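Putative alpha-L-fucosidase (Bacteroides thetaiotaomicron, PDB 3EYP) probably hydrolyses alpha-L-fucosidic linkages as a glycoside hydrolase of family 29, with a TIM-barrel-like domain followed by a beta-sandwich domain. Local coordinates at residues R20-F25 against A66-A71; Q58-L63 against E114-K119; A120-G125 against G158-T163; K273-L278 against S309-L314. All coordinates share one frame; numbering follows the deposited sequence.

All four contacts belong to the TIM-barrel-like domain. Contact 1 joins strands 22-26 and 70-76, contact 3 joins strands 119-124 and 162-164, and strands 70-76 and 119-124 lie side by side between them in one parallel sheet; the two centres are about 13 Å apart. Contacts 2 and 4 pair helices of the outer layer, 56-65 with 105-116 and 275-283 with 306-323. Along the chain contact 2 interlocks with contact 1, since their segments alternate, whereas contacts 3 and 4 follow in series. Contacts 3 and 4 are farthest apart, with centres about 25 Å from each other. Early and late elements thus meet around one parallel inner sheet.

Contact 1 of 4, residues R20-F25 against A66-A71; sequences REMIAF and AGIPAA
Strands 22-26 and 70-76 start side by side in parallel, with Ala24 paired to Ala71, but the end-to-end directions of residues 20-24 and 68-71 are 63° apart, as both include the lead-in to a strand. Between residues 20-25 and 66-71 one hydrogen bond forms: Ala24 N gives to Ala70 O at 2.7 Å, nearly straight at 171°, although the donor sits above the carbonyl plane. Ala71 CA adds a C-H···O contact to Ala24 O at 3.4 Å. Ile68 reaches over the strand with two branches. Its CG2, anti to the backbone N, lies 3.3 Å from Ala24 N, while CD1 obliquely meets Met22 CE at 4.1 Å, the methionine having bent at its last torsion. Pro69 sets its CD 3.2 Å from Met22 O and its CG against Arg20 O. Arg20 runs extended past Ala70, CD to CB at 3.9 Å, and its guanidinium is claimed by Glu16 and Glu162. Before all this, Gly67 closes helix 56-65 in a Schellman motif. Leu63 of that helix covers Ala24, Ile68 and Ala71, and strand 291-295 flanks strand 22-26 across from strand 70-76.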
# COMPACT_ATOMS: atom_id res chain seq x y z
N ARG A 20 -6.75 -4.20 1.00
CA ARG A 20 -7.12 -2.87 0.44
C ARG A 20 -6.55 -2.68 -0.98
O ARG A 20 -7.15 -2.12 -1.91
CB ARG A 20 -6.60 -1.73 1.33
CG ARG A 20 -7.09 -1.74 2.75
CD ARG A 20 -6.52 -0.51 3.50
NE ARG A 20 -6.67 -0.61 4.94
CZ ARG A 20 -5.99 0.12 5.83
NH1 ARG A 20 -5.11 1.03 5.45
NH2 ARG A 20 -6.20 -0.05 7.09
N GLU A 21 -5.37 -3.22 -1.11
CA GLU A 21 -4.54 -3.17 -2.35
C GLU A 21 -3.98 -1.82 -2.65
O GLU A 21 -2.77 -1.64 -2.79
CB GLU A 21 -5.27 -3.78 -3.56
CG GLU A 21 -5.41 -5.27 -3.33
CD GLU A 21 -5.93 -6.08 -4.50
OE1 GLU A 21 -6.28 -5.51 -5.56
OE2 GLU A 21 -5.98 -7.32 -4.31
N MET A 22 -4.86 -0.84 -2.64
CA MET A 22 -4.48 0.58 -2.87
C MET A 22 -5.05 1.47 -1.75
O MET A 22 -6.09 1.18 -1.13
CB MET A 22 -5.03 1.05 -4.23
CG MET A 22 -4.26 0.64 -5.48
SD MET A 22 -4.85 1.16 -7.11
CE MET A 22 -4.22 2.80 -7.20
N ILE A 23 -4.34 2.55 -1.48
CA ILE A 23 -4.73 3.59 -0.48
C ILE A 23 -4.45 4.97 -1.08
O ILE A 23 -3.43 5.15 -1.76
CB ILE A 23 -3.96 3.44 0.85
CG1 ILE A 23 -4.05 2.04 1.39
CG2 ILE A 23 -4.46 4.43 1.86
CD1 ILE A 23 -3.15 1.75 2.65
N ALA A 24 -5.36 5.95 -0.93
CA ALA A 24 -4.98 7.31 -1.35
C ALA A 24 -4.28 8.13 -0.27
O ALA A 24 -4.56 8.02 0.88
CB ALA A 24 -6.18 8.09 -1.90
N PHE A 25 -3.30 8.95 -0.70
CA PHE A 25 -2.67 9.94 0.16
C PHE A 25 -3.22 11.28 -0.34
O PHE A 25 -3.48 11.42 -1.50
CB PHE A 25 -1.15 9.99 -0.09
CG PHE A 25 -0.29 9.84 1.13
CD1 PHE A 25 -0.75 10.14 2.41
CD2 PHE A 25 1.04 9.40 0.98
CE1 PHE A 25 0.06 10.03 3.46
CE2 PHE A 25 1.86 9.29 2.05
CZ PHE A 25 1.39 9.57 3.29
N ALA A 66 -11.67 5.21 -9.02
CA ALA A 66 -10.34 4.65 -9.13
C ALA A 66 -10.19 3.34 -8.43
O ALA A 66 -9.12 2.76 -8.46
CB ALA A 66 -9.31 5.60 -8.68
N GLY A 67 -11.28 2.89 -7.85
CA GLY A 67 -11.34 1.66 -7.06
C GLY A 67 -10.54 1.63 -5.78
O GLY A 67 -10.12 0.56 -5.34
N ILE A 68 -10.31 2.80 -5.19
CA ILE A 68 -9.48 2.96 -3.95
C ILE A 68 -10.33 2.97 -2.69
O ILE A 68 -11.20 3.85 -2.54
CB ILE A 68 -8.57 4.26 -4.02
CG1 ILE A 68 -7.57 4.17 -5.19
CG2 ILE A 68 -7.77 4.51 -2.65
CD1 ILE A 68 -6.80 5.53 -5.58
N PRO A 69 -10.12 2.00 -1.77
CA PRO A 69 -11.06 1.80 -0.66
C PRO A 69 -10.75 2.57 0.60
O PRO A 69 -11.51 2.55 1.59
CB PRO A 69 -10.90 0.30 -0.38
CG PRO A 69 -9.42 0.08 -0.76
CD PRO A 69 -9.19 0.86 -1.91
N ALA A 70 -9.62 3.28 0.56
CA ALA A 70 -9.07 3.92 1.78
C ALA A 70 -8.21 5.16 1.44
O ALA A 70 -7.70 5.31 0.33
CB ALA A 70 -8.31 2.90 2.66
N ALA A 71 -8.21 6.08 2.39
CA ALA A 71 -7.61 7.42 2.25
C ALA A 71 -7.00 7.93 3.55
O ALA A 71 -7.58 7.81 4.59
CB ALA A 71 -8.64 8.48 1.72

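Contact 2 of 4, residues Q58-L63 against E114-K119; sequences QWMQTL and EEYGLK
Helix 56-65 meets the C-terminal end of helix 105-116 and the turn after it, the backbones coming nearest at Met60 and Tyr116, whose CA atoms are 6.7 Å apart. That turn is a Schellman motif: Gly117, with positive phi, is the first residue to leave helical geometry, and the chain goes on to Leu118 and strand 119-124. Tyr116 does most of the work. Its ring lies against Met60, with CB of the methionine over one face, displaced toward the rim, 3.7 Å from the ring centroid and 20° off the normal, a CH-pi contact. At the far end of the ring, Gln61 NE2 gives a hydrogen bond to Tyr116 OH at 2.7 Å and 171°; the hydroxyl sits in the amide plane, although amide and ring planes are turned 43° apart. Gln61 gets there by a chain extended beyond CG, which brings its amide to the hydroxyl. Below the ring Met60 bends at its second torsion, carrying SD away from the tyrosine and to 3.6 Å from Leu118 CD1. The same methyl meets Leu63 CB at 4.0 Å, so one leucine branch touches two helix residues. An alanine in place of Tyr116 removes the ring over Met60 CB and the acceptor of Gln61, and would probably loosen the outer edge of the interface. The chemistry is thus graded: an apolar inner layer from Leu63 and Leu118 to the tyrosine face, closed outside by one straight, in-plane bond that is likely to limit rotation of the exposed Gln61 amide.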
# COMPACT_ATOMS: atom_id res chain seq x y z
N GLN A 58 -15.70 15.50 -3.55
CA GLN A 58 -15.06 15.47 -4.88
C GLN A 58 -13.86 14.50 -4.83
O GLN A 58 -13.60 13.73 -5.75
CB GLN A 58 -14.64 16.83 -5.36
CG GLN A 58 -14.12 16.83 -6.79
CD GLN A 58 -12.63 17.05 -6.89
OE1 GLN A 58 -11.94 17.09 -5.88
NE2 GLN A 58 -12.13 17.18 -8.10
N TRP A 59 -13.14 14.56 -3.72
CA TRP A 59 -11.95 13.72 -3.51
C TRP A 59 -12.43 12.29 -3.48
O TRP A 59 -11.78 11.45 -4.06
CB TRP A 59 -11.20 13.99 -2.22
CG TRP A 59 -10.78 15.40 -1.95
CD1 TRP A 59 -11.03 16.51 -2.71
CD2 TRP A 59 -10.11 15.84 -0.80
NE1 TRP A 59 -10.52 17.61 -2.13
CE2 TRP A 59 -9.93 17.25 -0.94
CE3 TRP A 59 -9.58 15.19 0.32
CZ2 TRP A 59 -9.28 18.03 0.02
CZ3 TRP A 59 -8.93 15.97 1.29
CH2 TRP A 59 -8.77 17.38 1.12
N MET A 60 -13.56 12.04 -2.80
CA MET A 60 -14.05 10.65 -2.64
C MET A 60 -14.54 10.11 -3.98
O MET A 60 -14.44 8.94 -4.26
CB MET A 60 -15.17 10.50 -1.62
CG MET A 60 -14.85 10.70 -0.12
SD MET A 60 -13.27 10.12 0.52
CE MET A 60 -12.53 11.63 1.07
N GLN A 61 -15.05 10.98 -4.81
CA GLN A 61 -15.53 10.52 -6.16
C GLN A 61 -14.36 10.08 -7.02
O GLN A 61 -14.41 9.08 -7.76
CB GLN A 61 -16.33 11.63 -6.84
CG GLN A 61 -17.66 11.91 -6.17
CD GLN A 61 -18.14 13.35 -6.32
OE1 GLN A 61 -17.79 14.04 -7.26
NE2 GLN A 61 -18.99 13.79 -5.36
N THR A 62 -13.26 10.78 -6.85
CA THR A 62 -12.00 10.37 -7.49
C THR A 62 -11.62 8.91 -7.11
O THR A 62 -11.29 8.08 -7.95
CB THR A 62 -10.86 11.37 -7.21
OG1 THR A 62 -11.15 12.60 -7.92
CG2 THR A 62 -9.46 10.85 -7.70
N LEU A 63 -11.68 8.66 -5.82
CA LEU A 63 -11.32 7.36 -5.27
C LEU A 63 -12.29 6.30 -5.69
O LEU A 63 -11.89 5.17 -5.92
CB LEU A 63 -11.23 7.38 -3.76
CG LEU A 63 -10.20 8.36 -3.19
CD1 LEU A 63 -9.99 8.10 -1.72
CD2 LEU A 63 -8.83 8.40 -4.00
N GLU A 114 -16.96 8.67 5.39
CA GLU A 114 -18.13 7.94 5.95
C GLU A 114 -19.26 7.89 4.95
O GLU A 114 -19.81 6.83 4.70
CB GLU A 114 -18.62 8.51 7.26
CG GLU A 114 -19.71 7.64 7.84
CD GLU A 114 -19.98 7.95 9.29
OE1 GLU A 114 -20.76 7.16 9.89
OE2 GLU A 114 -19.40 8.96 9.80
N GLU A 115 -19.54 9.03 4.33
CA GLU A 115 -20.60 9.12 3.36
C GLU A 115 -20.34 8.16 2.23
O GLU A 115 -21.25 7.54 1.69
CB GLU A 115 -20.79 10.55 2.83
CG GLU A 115 -21.82 10.64 1.76
CD GLU A 115 -21.91 11.99 1.11
OE1 GLU A 115 -21.21 12.93 1.52
OE2 GLU A 115 -22.66 12.11 0.12
N TYR A 116 -19.09 8.03 1.82
CA TYR A 116 -18.82 7.24 0.63
C TYR A 116 -18.42 5.82 0.97
O TYR A 116 -18.06 5.04 0.10
CB TYR A 116 -17.75 7.92 -0.23
CG TYR A 116 -18.30 9.04 -1.12
CD1 TYR A 116 -18.64 10.27 -0.60
CD2 TYR A 116 -18.51 8.84 -2.48
CE1 TYR A 116 -19.18 11.28 -1.39
CE2 TYR A 116 -19.03 9.83 -3.27
CZ TYR A 116 -19.35 11.06 -2.71
OH TYR A 116 -19.85 12.06 -3.50
N GLY A 117 -18.40 5.50 2.24
CA GLY A 117 -18.00 4.15 2.61
C GLY A 117 -16.54 3.75 2.51
O GLY A 117 -16.20 2.57 2.35
N LEU A 118 -15.70 4.76 2.65
CA LEU A 118 -14.25 4.64 2.50
C LEU A 118 -13.61 4.69 3.88
O LEU A 118 -14.15 5.26 4.80
CB LEU A 118 -13.75 5.74 1.58
CG LEU A 118 -14.36 5.70 0.17
CD1 LEU A 118 -13.73 6.74 -0.72
CD2 LEU A 118 -14.21 4.31 -0.42
N LYS A 119 -12.50 3.98 4.04
CA LYS A 119 -11.81 3.97 5.31
C LYS A 119 -10.87 5.17 5.44
O LYS A 119 -9.99 5.38 4.61
CB LYS A 119 -11.01 2.65 5.50
CG LYS A 119 -11.88 1.37 5.39
CD LYS A 119 -11.00 0.10 5.05
CE LYS A 119 -11.65 -1.14 5.63
NZ LYS A 119 -11.16 -2.42 5.08

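Contact 3 of 4, residues A120-G125 against G158-T163; sequences AGIYLG and GKIWET
The connection between these two neighbouring parallel strands of the TIM-barrel-like sheet, 119-124 and 162-164, includes helix 139-155 and makes a beta-alpha-beta crossover. The tight part is the backbone seam. Trp161 N gives to Ala120 O at 2.8 Å, and Ile122 N to Glu162 O at 2.9 Å; both bonds are within 10° of straight and come in nearly along the C=O axis. A C-H···O contact between Thr163 CA and Ile122 O, at 3.2 Å, extends the seam. Gly121 lies flush in it: a CB there would fall about 3.0 Å from Glu162 O, too near for comfort. Not every polar atom is satisfied, since Glu162 N is buried here without a partner. On one side of the sheet Ile122 CG1 meets Ile160 CD1 at 3.9 Å, the two side chains crossing obliquely; Met154 of helix 139-155 packs on Ile160 and Thr163. Glu162 turns to the other side and pairs with Arg20.

The looser end is where Lys159 and Trp161 approach solvent. Lys159 CD lies 3.3 Å above one face of the indole, offset toward its rim, and its ammonium goes on to Asp191. Trp161 also takes a cation-pi contact from Lys119. Here a water bridges the backbones: it accepts from Ala120 N at 2.9 Å and donates to Lys159 O at 2.9 Å.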
# COMPACT_ATOMS: atom_id res chain seq x y z
N ALA A 120 -11.03 5.88 6.54
CA ALA A 120 -10.25 7.12 6.82
C ALA A 120 -8.97 6.81 7.56
O ALA A 120 -8.91 5.94 8.42
CB ALA A 120 -11.07 8.13 7.65
N GLY A 121 -7.93 7.51 7.16
CA GLY A 121 -6.67 7.48 7.89
C GLY A 121 -6.09 8.87 8.06
O GLY A 121 -6.48 9.83 7.39
N ILE A 122 -5.14 8.92 8.96
CA ILE A 122 -4.49 10.13 9.41
C ILE A 122 -2.96 10.08 9.40
O ILE A 122 -2.32 9.15 9.93
CB ILE A 122 -4.89 10.45 10.87
CG1 ILE A 122 -6.42 10.69 11.03
CG2 ILE A 122 -4.15 11.61 11.35
CD1 ILE A 122 -6.96 11.93 10.18
N TYR A 123 -2.40 11.07 8.74
CA TYR A 123 -0.96 11.38 8.78
C TYR A 123 -0.80 12.58 9.74
O TYR A 123 -1.36 13.65 9.53
CB TYR A 123 -0.48 11.69 7.35
CG TYR A 123 0.95 12.22 7.17
CD1 TYR A 123 1.83 11.56 6.33
CD2 TYR A 123 1.40 13.36 7.83
CE1 TYR A 123 3.10 12.03 6.12
CE2 TYR A 123 2.69 13.82 7.66
CZ TYR A 123 3.54 13.16 6.78
OH TYR A 123 4.84 13.61 6.58
N LEU A 124 -0.09 12.33 10.82
CA LEU A 124 0.20 13.35 11.88
C LEU A 124 1.70 13.37 12.15
O LEU A 124 2.22 12.51 12.83
CB LEU A 124 -0.55 13.02 13.17
CG LEU A 124 -0.53 14.02 14.34
CD1 LEU A 124 -1.24 15.36 13.94
CD2 LEU A 124 -1.14 13.39 15.53
N GLY A 125 2.34 14.38 11.55
CA GLY A 125 3.79 14.47 11.39
C GLY A 125 4.58 14.41 12.68
O GLY A 125 4.43 15.27 13.53
N GLY A 158 -14.30 9.73 14.33
CA GLY A 158 -14.80 8.46 13.79
C GLY A 158 -13.74 7.36 13.72
O GLY A 158 -12.76 7.42 14.35
N LYS A 159 -14.00 6.30 12.99
CA LYS A 159 -13.10 5.11 13.01
C LYS A 159 -11.91 5.44 12.14
O LYS A 159 -12.08 5.96 11.03
CB LYS A 159 -13.75 3.83 12.44
CG LYS A 159 -12.84 2.61 12.63
CD LYS A 159 -13.53 1.27 12.37
CE LYS A 159 -12.68 0.15 12.87
NZ LYS A 159 -13.34 -1.14 12.78
N ILE A 160 -10.74 5.16 12.66
CA ILE A 160 -9.48 5.48 11.97
C ILE A 160 -8.77 4.14 11.66
O ILE A 160 -8.52 3.31 12.56
CB ILE A 160 -8.59 6.40 12.84
CG1 ILE A 160 -9.27 7.73 13.27
CG2 ILE A 160 -7.18 6.72 12.11
CD1 ILE A 160 -9.61 8.70 12.19
N TRP A 161 -8.45 3.94 10.37
CA TRP A 161 -7.91 2.66 9.89
C TRP A 161 -6.40 2.65 9.58
O TRP A 161 -5.80 1.59 9.39
CB TRP A 161 -8.66 2.19 8.64
CG TRP A 161 -10.09 1.92 8.81
CD1 TRP A 161 -11.12 2.82 8.69
CD2 TRP A 161 -10.68 0.64 8.98
NE1 TRP A 161 -12.32 2.17 8.83
CE2 TRP A 161 -12.07 0.82 9.01
CE3 TRP A 161 -10.17 -0.66 9.13
CZ2 TRP A 161 -12.96 -0.24 9.18
CZ3 TRP A 161 -11.05 -1.71 9.31
CH2 TRP A 161 -12.42 -1.49 9.34
N GLU A 162 -5.82 3.83 9.55
CA GLU A 162 -4.34 3.97 9.47
C GLU A 162 -3.87 5.24 10.11
O GLU A 162 -4.47 6.30 9.94
CB GLU A 162 -3.84 3.92 8.03
CG GLU A 162 -2.34 3.76 7.90
CD GLU A 162 -1.90 2.90 6.71
OE1 GLU A 162 -2.75 2.11 6.22
OE2 GLU A 162 -0.73 3.09 6.25
N THR A 163 -2.78 5.10 10.86
CA THR A 163 -2.02 6.27 11.39
C THR A 163 -0.63 6.17 10.81
O THR A 163 -0.02 5.11 10.84
CB THR A 163 -1.96 6.27 12.94
OG1 THR A 163 -3.26 6.53 13.46
CG2 THR A 163 -1.05 7.33 13.49
O HOH W 1 -13.09 5.15 8.48

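Contact 4 of 4, residues K273-L278 against S309-L314; sequences KSVREL and SLHAAL
His311, on helix 306-323, reaches across to the residues just before helix 275-283, and its side chain can be followed outward. CB lies 4.0 Å from Leu278 CD1, the leucine crossing it at about a right angle. CG, anti to the carbonyl carbon (chi1 -69°), comes 4.0 Å from Val275 CG2. ND1 makes the one hydrogen bond of the contact, giving to Lys273 O at 2.6 Å and 165°. The acceptor sits at the ring edge, 8° out of its plane, while the donor stands above the carbonyl plane. CE1, farther out, passes Ser274 CA at 4.1 Å. The bond needs a proton on ND1, which fits either a neutral ring protonated there or a charged one, and the nearly in-plane acceptor probably helps hold the ring's rotation. A leucine in place of His311 has no N-H for Lys273 O, and the turn before helix 275-283 would probably be held less firmly.

That turn is well made in itself. Ser274 is the N-cap, and with Glu277 it forms a capping box: Glu277 N gives to Ser274 OG, and Ser274 N to Glu277 OE2 on its anti lone pair. One turn on from His311, Leu314 CB packs on Val275 CG2 at 3.7 Å. Among the neighbours, Ala312 touches Ala66 at the end of helix 56-65, Ser309 bonds Thr62 of that helix, and Lys273 reaches back to Ser257 at the end of strand 253-257.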
# COMPACT_ATOMS: atom_id res chain seq x y z
N LYS A 273 1.80 11.53 -13.74
CA LYS A 273 2.24 10.25 -14.23
C LYS A 273 1.21 9.69 -15.20
O LYS A 273 -0.00 9.80 -15.03
CB LYS A 273 2.53 9.29 -13.07
CG LYS A 273 3.84 9.65 -12.38
CD LYS A 273 4.04 8.87 -11.09
CE LYS A 273 5.46 9.02 -10.58
NZ LYS A 273 5.56 10.20 -9.75
N SER A 274 1.73 9.04 -16.22
CA SER A 274 0.88 8.48 -17.26
C SER A 274 0.25 7.20 -16.72
O SER A 274 0.71 6.64 -15.76
CB SER A 274 1.72 8.17 -18.51
OG SER A 274 2.59 7.07 -18.24
N VAL A 275 -0.83 6.76 -17.36
CA VAL A 275 -1.50 5.51 -16.99
C VAL A 275 -0.54 4.33 -17.05
O VAL A 275 -0.52 3.50 -16.15
CB VAL A 275 -2.78 5.25 -17.88
CG1 VAL A 275 -3.45 3.93 -17.55
CG2 VAL A 275 -3.73 6.43 -17.76
N ARG A 276 0.26 4.31 -18.11
CA ARG A 276 1.30 3.28 -18.27
C ARG A 276 2.31 3.27 -17.13
O ARG A 276 2.68 2.22 -16.65
CB ARG A 276 2.05 3.37 -19.60
CG ARG A 276 1.43 2.47 -20.63
CD ARG A 276 2.00 2.71 -22.04
NE ARG A 276 3.10 1.81 -22.39
CZ ARG A 276 3.09 0.48 -22.24
NH1 ARG A 276 2.05 -0.15 -21.69
NH2 ARG A 276 4.16 -0.22 -22.61
N GLU A 277 2.73 4.46 -16.71
CA GLU A 277 3.63 4.63 -15.55
C GLU A 277 2.99 4.09 -14.27
O GLU A 277 3.61 3.38 -13.49
CB GLU A 277 4.06 6.09 -15.36
CG GLU A 277 5.12 6.44 -16.40
CD GLU A 277 5.47 7.93 -16.55
OE1 GLU A 277 6.62 8.19 -17.01
OE2 GLU A 277 4.66 8.84 -16.24
N LEU A 278 1.69 4.37 -14.11
CA LEU A 278 0.97 3.93 -12.90
C LEU A 278 0.75 2.41 -12.89
O LEU A 278 0.74 1.77 -11.86
CB LEU A 278 -0.36 4.69 -12.78
CG LEU A 278 -0.16 6.19 -12.45
CD1 LEU A 278 -1.52 6.90 -12.62
CD2 LEU A 278 0.49 6.39 -11.01
N SER A 309 -7.17 12.59 -11.56
CA SER A 309 -8.39 11.79 -11.44
C SER A 309 -8.60 10.83 -12.64
O SER A 309 -9.01 9.63 -12.48
CB SER A 309 -9.63 12.66 -11.24
OG SER A 309 -9.65 13.31 -9.98
N LEU A 310 -8.31 11.37 -13.81
CA LEU A 310 -8.47 10.64 -15.09
C LEU A 310 -7.57 9.41 -15.13
O LEU A 310 -7.99 8.30 -15.42
CB LEU A 310 -8.09 11.53 -16.27
CG LEU A 310 -8.20 10.88 -17.66
CD1 LEU A 310 -9.63 10.45 -17.89
CD2 LEU A 310 -7.68 11.85 -18.70
N HIS A 311 -6.29 9.65 -14.89
CA HIS A 311 -5.27 8.62 -14.96
C HIS A 311 -5.49 7.47 -13.99
O HIS A 311 -5.27 6.34 -14.34
CB HIS A 311 -3.87 9.23 -14.83
CG HIS A 311 -3.47 10.05 -16.02
ND1 HIS A 311 -2.20 10.50 -16.23
CD2 HIS A 311 -4.22 10.54 -17.04
CE1 HIS A 311 -2.17 11.23 -17.34
NE2 HIS A 311 -3.39 11.28 -17.85
N ALA A 312 -5.86 7.81 -12.75
CA ALA A 312 -6.32 6.88 -11.73
C ALA A 312 -7.56 6.09 -12.15
O ALA A 312 -7.66 4.86 -11.93
CB ALA A 312 -6.60 7.62 -10.38
N ALA A 313 -8.50 6.78 -12.75
CA ALA A 313 -9.72 6.09 -13.26
C ALA A 313 -9.38 5.08 -14.39
O ALA A 313 -9.87 3.97 -14.43
CB ALA A 313 -10.83 7.11 -13.73
N LEU A 314 -8.53 5.51 -15.30
CA LEU A 314 -8.11 4.66 -16.43
C LEU A 314 -7.27 3.46 -15.92
O LEU A 314 -7.39 2.36 -16.42
CB LEU A 314 -7.32 5.47 -17.47
CG LEU A 314 -8.11 6.58 -18.18
CD1 LEU A 314 -7.23 7.47 -19.10
CD2 LEU A 314 -9.31 5.96 -18.92